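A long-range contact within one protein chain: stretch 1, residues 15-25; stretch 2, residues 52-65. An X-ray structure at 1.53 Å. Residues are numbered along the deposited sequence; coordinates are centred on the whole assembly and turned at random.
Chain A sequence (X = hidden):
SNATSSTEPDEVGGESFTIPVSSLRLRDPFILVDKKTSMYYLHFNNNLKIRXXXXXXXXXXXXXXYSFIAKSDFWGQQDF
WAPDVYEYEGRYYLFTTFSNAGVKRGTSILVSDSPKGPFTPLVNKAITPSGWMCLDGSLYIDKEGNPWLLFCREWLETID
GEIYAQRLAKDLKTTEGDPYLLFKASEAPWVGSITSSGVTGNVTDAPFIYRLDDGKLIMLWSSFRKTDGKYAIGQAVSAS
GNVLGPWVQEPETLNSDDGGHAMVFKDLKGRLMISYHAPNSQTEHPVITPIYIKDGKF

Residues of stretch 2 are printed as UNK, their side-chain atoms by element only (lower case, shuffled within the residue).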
# COMPACT_ATOMS: atom_id res chain seq x y z
N GLU A 15 4.37 -10.40 -28.14
CA GLU A 15 4.19 -10.66 -26.71
C GLU A 15 2.90 -11.40 -26.43
O GLU A 15 1.83 -10.96 -26.85
CB GLU A 15 4.20 -9.35 -25.92
CG GLU A 15 5.56 -8.75 -25.70
CD GLU A 15 5.59 -7.87 -24.48
OE1 GLU A 15 4.61 -7.14 -24.26
OE2 GLU A 15 6.58 -7.93 -23.72
N SER A 16 2.97 -12.51 -25.70
CA SER A 16 1.76 -13.22 -25.34
C SER A 16 1.46 -13.09 -23.85
O SER A 16 2.37 -13.11 -23.01
CB SER A 16 1.81 -14.69 -25.77
OG SER A 16 2.59 -15.45 -24.88
N PHE A 17 0.18 -12.94 -23.53
CA PHE A 17 -0.26 -12.74 -22.16
C PHE A 17 -1.19 -13.89 -21.84
O PHE A 17 -2.36 -13.87 -22.21
CB PHE A 17 -0.99 -11.40 -22.03
CG PHE A 17 -0.12 -10.20 -22.32
CD1 PHE A 17 0.33 -9.40 -21.29
CD2 PHE A 17 0.25 -9.88 -23.62
CE1 PHE A 17 1.12 -8.29 -21.54
CE2 PHE A 17 1.04 -8.78 -23.88
CZ PHE A 17 1.48 -7.99 -22.84
N THR A 18 -0.66 -14.90 -21.16
CA THR A 18 -1.36 -16.18 -21.03
C THR A 18 -1.84 -16.51 -19.62
O THR A 18 -2.47 -17.54 -19.40
CB THR A 18 -0.48 -17.35 -21.52
OG1 THR A 18 0.69 -17.45 -20.69
CG2 THR A 18 -0.06 -17.13 -22.97
N ILE A 19 -1.54 -15.63 -18.66
CA ILE A 19 -1.90 -15.86 -17.27
C ILE A 19 -3.21 -15.16 -16.94
O ILE A 19 -3.26 -13.93 -16.89
CB ILE A 19 -0.81 -15.35 -16.32
CG1 ILE A 19 0.53 -16.04 -16.63
CG2 ILE A 19 -1.19 -15.60 -14.87
CD1 ILE A 19 1.73 -15.34 -16.02
N PRO A 20 -4.28 -15.93 -16.72
CA PRO A 20 -5.56 -15.27 -16.43
C PRO A 20 -5.54 -14.61 -15.06
O PRO A 20 -4.96 -15.17 -14.12
CB PRO A 20 -6.57 -16.44 -16.42
CG PRO A 20 -5.85 -17.60 -17.06
CD PRO A 20 -4.40 -17.40 -16.77
N VAL A 21 -6.16 -13.44 -14.93
CA VAL A 21 -6.19 -12.73 -13.65
C VAL A 21 -6.79 -13.62 -12.54
O VAL A 21 -6.36 -13.54 -11.39
CB VAL A 21 -6.92 -11.36 -13.78
CG1 VAL A 21 -8.39 -11.54 -14.16
CG2 VAL A 21 -6.76 -10.53 -12.50
N SER A 22 -7.73 -14.48 -12.90
CA SER A 22 -8.38 -15.36 -11.91
C SER A 22 -7.40 -16.39 -11.32
O SER A 22 -7.67 -16.96 -10.25
CB SER A 22 -9.58 -16.06 -12.54
OG SER A 22 -9.19 -16.86 -13.64
N SER A 23 -6.28 -16.61 -11.99
CA SER A 23 -5.32 -17.63 -11.55
C SER A 23 -4.24 -17.05 -10.64
O SER A 23 -3.45 -17.80 -10.05
CB SER A 23 -4.67 -18.31 -12.75
OG SER A 23 -3.63 -17.50 -13.26
N LEU A 24 -4.19 -15.73 -10.53
CA LEU A 24 -3.16 -15.09 -9.71
C LEU A 24 -3.40 -15.38 -8.24
O LEU A 24 -4.53 -15.34 -7.76
CB LEU A 24 -3.15 -13.57 -9.94
CG LEU A 24 -2.79 -13.13 -11.36
CD1 LEU A 24 -2.84 -11.61 -11.48
CD2 LEU A 24 -1.41 -13.65 -11.74
N ARG A 25 -2.32 -15.73 -7.53
CA ARG A 25 -2.36 -15.98 -6.10
C ARG A 25 -1.29 -15.11 -5.44
O ARG A 25 -0.10 -15.38 -5.54
CB ARG A 25 -2.11 -17.46 -5.81
CG ARG A 25 -3.20 -18.37 -6.32
CD ARG A 25 -4.51 -18.12 -5.59
NE ARG A 25 -5.59 -18.99 -6.07
CZ ARG A 25 -6.37 -18.71 -7.11
NH1 ARG A 25 -7.31 -19.57 -7.47
NH2 ARG A 25 -6.21 -17.59 -7.81
N UNK A 52 7.41 -9.31 -11.11
CA UNK A 52 6.52 -8.37 -11.79
C UNK A 52 5.80 -9.02 -12.96
O UNK A 52 6.41 -9.67 -13.80
c UNK A 52 8.52 -7.43 -13.08
c UNK A 52 6.35 -6.13 -12.96
c UNK A 52 7.29 -7.09 -12.23
N UNK A 53 4.48 -8.86 -12.98
CA UNK A 53 3.67 -9.27 -14.12
C UNK A 53 3.16 -8.03 -14.82
O UNK A 53 3.02 -6.98 -14.20
c UNK A 53 2.79 -11.55 -13.23
c UNK A 53 2.01 -13.72 -12.52
c UNK A 53 4.09 -12.05 -13.20
c UNK A 53 4.35 -13.38 -12.82
c UNK A 53 2.48 -10.11 -13.65
o UNK A 53 3.50 -15.52 -12.11
c UNK A 53 1.76 -12.41 -12.89
c UNK A 53 3.29 -14.20 -12.49
N UNK A 54 2.86 -8.15 -16.11
CA UNK A 54 2.47 -7.01 -16.93
C UNK A 54 1.20 -7.37 -17.70
O UNK A 54 0.98 -8.54 -18.01
c UNK A 54 3.41 -5.48 -18.79
c UNK A 54 4.60 -6.30 -20.89
n UNK A 54 5.78 -6.14 -21.79
c UNK A 54 4.60 -5.30 -19.74
c UNK A 54 3.59 -6.71 -17.92
N UNK A 55 0.37 -6.37 -17.98
CA UNK A 55 -0.91 -6.61 -18.66
C UNK A 55 -1.32 -5.43 -19.52
O UNK A 55 -1.05 -4.28 -19.17
o UNK A 55 -3.24 -7.19 -18.28
c UNK A 55 -2.01 -6.88 -17.64
N UNK A 56 -1.97 -5.71 -20.66
CA UNK A 56 -2.54 -4.65 -21.48
C UNK A 56 -3.89 -4.19 -20.95
O UNK A 56 -4.31 -3.07 -21.25
c UNK A 56 -0.68 -6.25 -25.98
c UNK A 56 -1.86 -6.02 -25.06
c UNK A 56 -1.48 -5.43 -23.70
n UNK A 56 -1.16 -6.75 -27.30
c UNK A 56 -2.74 -5.11 -22.93
N UNK A 57 -4.58 -5.04 -20.18
CA UNK A 57 -6.00 -4.80 -19.93
C UNK A 57 -6.53 -5.23 -18.56
O UNK A 57 -7.73 -5.11 -18.31
c UNK A 57 -6.69 -6.99 -21.07
o UNK A 57 -7.33 -7.62 -21.94
c UNK A 57 -6.86 -5.47 -21.01
o UNK A 57 -5.95 -7.56 -20.24
N UNK A 58 -5.62 -5.73 -17.71
CA UNK A 58 -5.92 -6.25 -16.36
C UNK A 58 -6.51 -7.66 -16.35
O UNK A 58 -6.64 -8.27 -15.28
c UNK A 58 -6.26 -3.86 -15.40
c UNK A 58 -5.07 -3.86 -14.46
c UNK A 58 -7.37 -2.95 -14.87
c UNK A 58 -6.80 -5.28 -15.55
N UNK A 59 -6.83 -8.19 -17.53
CA UNK A 59 -7.49 -9.49 -17.63
C UNK A 59 -6.51 -10.64 -17.83
O UNK A 59 -6.62 -11.68 -17.17
o UNK A 59 -9.18 -10.74 -18.85
c UNK A 59 -8.53 -9.48 -18.75
N UNK A 60 -5.55 -10.47 -18.74
CA UNK A 60 -4.53 -11.49 -18.94
C UNK A 60 -3.15 -10.89 -18.71
O UNK A 60 -2.89 -9.73 -19.06
c UNK A 60 -4.61 -12.14 -20.33
c UNK A 60 -5.94 -12.86 -20.52
o UNK A 60 -4.48 -11.12 -21.34
N UNK A 61 -2.26 -11.69 -18.13
CA UNK A 61 -0.98 -11.20 -17.63
C UNK A 61 0.20 -11.95 -18.22
O UNK A 61 0.07 -13.10 -18.68
c UNK A 61 -1.75 -9.08 -14.95
c UNK A 61 -3.13 -7.30 -13.93
c UNK A 61 -1.99 -10.39 -15.47
c UNK A 61 -2.99 -8.58 -14.51
c UNK A 61 -0.96 -11.29 -16.09
c UNK A 61 -3.33 -10.63 -15.34
c UNK A 61 -0.74 -7.01 -14.27
c UNK A 61 -0.61 -8.27 -14.84
n UNK A 61 -3.94 -9.54 -14.75
c UNK A 61 -1.99 -6.54 -13.82
N UNK A 62 1.36 -11.30 -18.19
CA UNK A 62 2.61 -11.88 -18.67
C UNK A 62 3.69 -11.74 -17.60
O UNK A 62 3.81 -10.68 -16.97
n UNK A 62 7.16 -11.35 -21.20
c UNK A 62 3.06 -11.16 -19.95
c UNK A 62 6.14 -11.16 -22.25
c UNK A 62 4.39 -11.62 -20.52
c UNK A 62 4.82 -10.71 -21.66
N UNK A 63 4.46 -12.80 -17.39
CA UNK A 63 5.56 -12.77 -16.45
C UNK A 63 6.72 -11.98 -17.04
O UNK A 63 7.23 -12.30 -18.12
o UNK A 63 7.43 -13.35 -14.43
c UNK A 63 7.18 -14.30 -15.20
o UNK A 63 7.85 -15.36 -15.21
c UNK A 63 6.00 -14.21 -16.16
N UNK A 64 7.13 -10.93 -16.32
CA UNK A 64 8.28 -10.12 -16.73
C UNK A 64 9.47 -10.29 -15.79
O UNK A 64 10.42 -9.51 -15.83
o UNK A 64 9.03 -8.47 -19.33
c UNK A 64 7.88 -8.64 -16.82
c UNK A 64 7.78 -8.38 -19.34
o UNK A 64 7.12 -8.35 -20.40
c UNK A 64 7.02 -8.30 -18.03
N UNK A 65 9.45 -11.34 -14.98
CA UNK A 65 10.62 -11.68 -14.19
C UNK A 65 10.69 -10.95 -12.87
O UNK A 65 9.68 -10.54 -12.31
O HOH W 1 -4.09 -12.02 -24.03

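Position 52 carries three carbons, one bearing the other two, and lies beyond the reach of stretch 1. This is V52, a branched residue at home in a buried strand.

Position 53 has one carbon and then a six-carbon ring bearing an oxygen; one ring carbon lies 3.5 Å from CD2 of L24 and 3.9 Å from CD1 of I19. This is Y53. CD1 of I19 sits over the ring face, CD2 of L24 at the edge; a flat aromatic offers apolar surface to both.

Position 54 shows four carbons in a row ending in nitrogen, which lies 2.8 Å from OE2 of E15. This is K54: NZ forms a salt bridge there, with a weak hydrogen bond to OE1 of E15 at 2.9 Å. A long chain lets the charge reach that carboxylate from a buried strand.

Position 55 has one carbon and one oxygen; its CA lies 3.9 Å from CE1 of F17. This is S55. Its CB points away, and OG serves its own stretch, accepting hydrogen bonds from N of positions 57 and 58 and donating to O of position 60.

Position 56 has four carbons ending in nitrogen, the last carbon 3.7 Å from CE2 of F17. This is K56, whose methylenes can cover one face of F17 while the charged end extends beyond.

Position 57 has two carbons, the second carrying two oxygens, and does not touch stretch 1. It is D57, whose OD1 accepts hydrogen bonds from N of positions 59 and 60, bracing the turn.

Position 58 has four carbons forked at the second. Its CA-to-CB bond points away from stretch 1, but its backbone O lies 3.4 Å from CB of V21. This is L58.

Position 59 has one carbon and one oxygen; its backbone O accepts a hydrogen bond from N of V21 at 2.9 Å. This is S59. At both L58 and S59 this backbone contact does not itself specify the side chain.

Position 60 has a carbon carrying one oxygen and one carbon; CB lies 3.4 Å from O of F17. This is T60, whose OG1 gives a polar partner to the water on that O.

Position 61 has one carbon, then fused five- and six-membered rings holding eight carbons and one nitrogen, that nitrogen 3.6 Å from CB of V21. This is W61. CD1 of L24 packs over its five-membered ring and CB of V21 at the edge; the broad indole serves both while NE1 hydrogen-bonds to O of L58.

Position 62 has four carbons ending in nitrogen; CB lies 3.5 Å from CD1 of F17. This is K62, its methylenes over the F17 face opposite K56.

Position 63 has two carbons, the second carrying two oxygens; CB lies 4.4 Å from CD1 of I19. This is D63; OD1 accepts a hydrogen bond from N of position 65.

Position 64 has three carbons ending in two oxygens, one 3.4 Å from OE2 of E15. This is E64; OE2 forms salt bridges with NZ of K54 and K62, offsetting its charge near E15.

Position 65 has no side chain: G65, whose backbone angles call for glycine.

The contact works as a short antiparallel pairing. N of I19 bonds to O of W61 at 3.0 Å, and N of W61 returns to O of I19 at 2.7 Å. Apolar packing, the lysine-clasped F17 and the E15–K54 salt bridge reinforce this link.

Stretch 2 52-65: VYKSKDLSTWKDEG
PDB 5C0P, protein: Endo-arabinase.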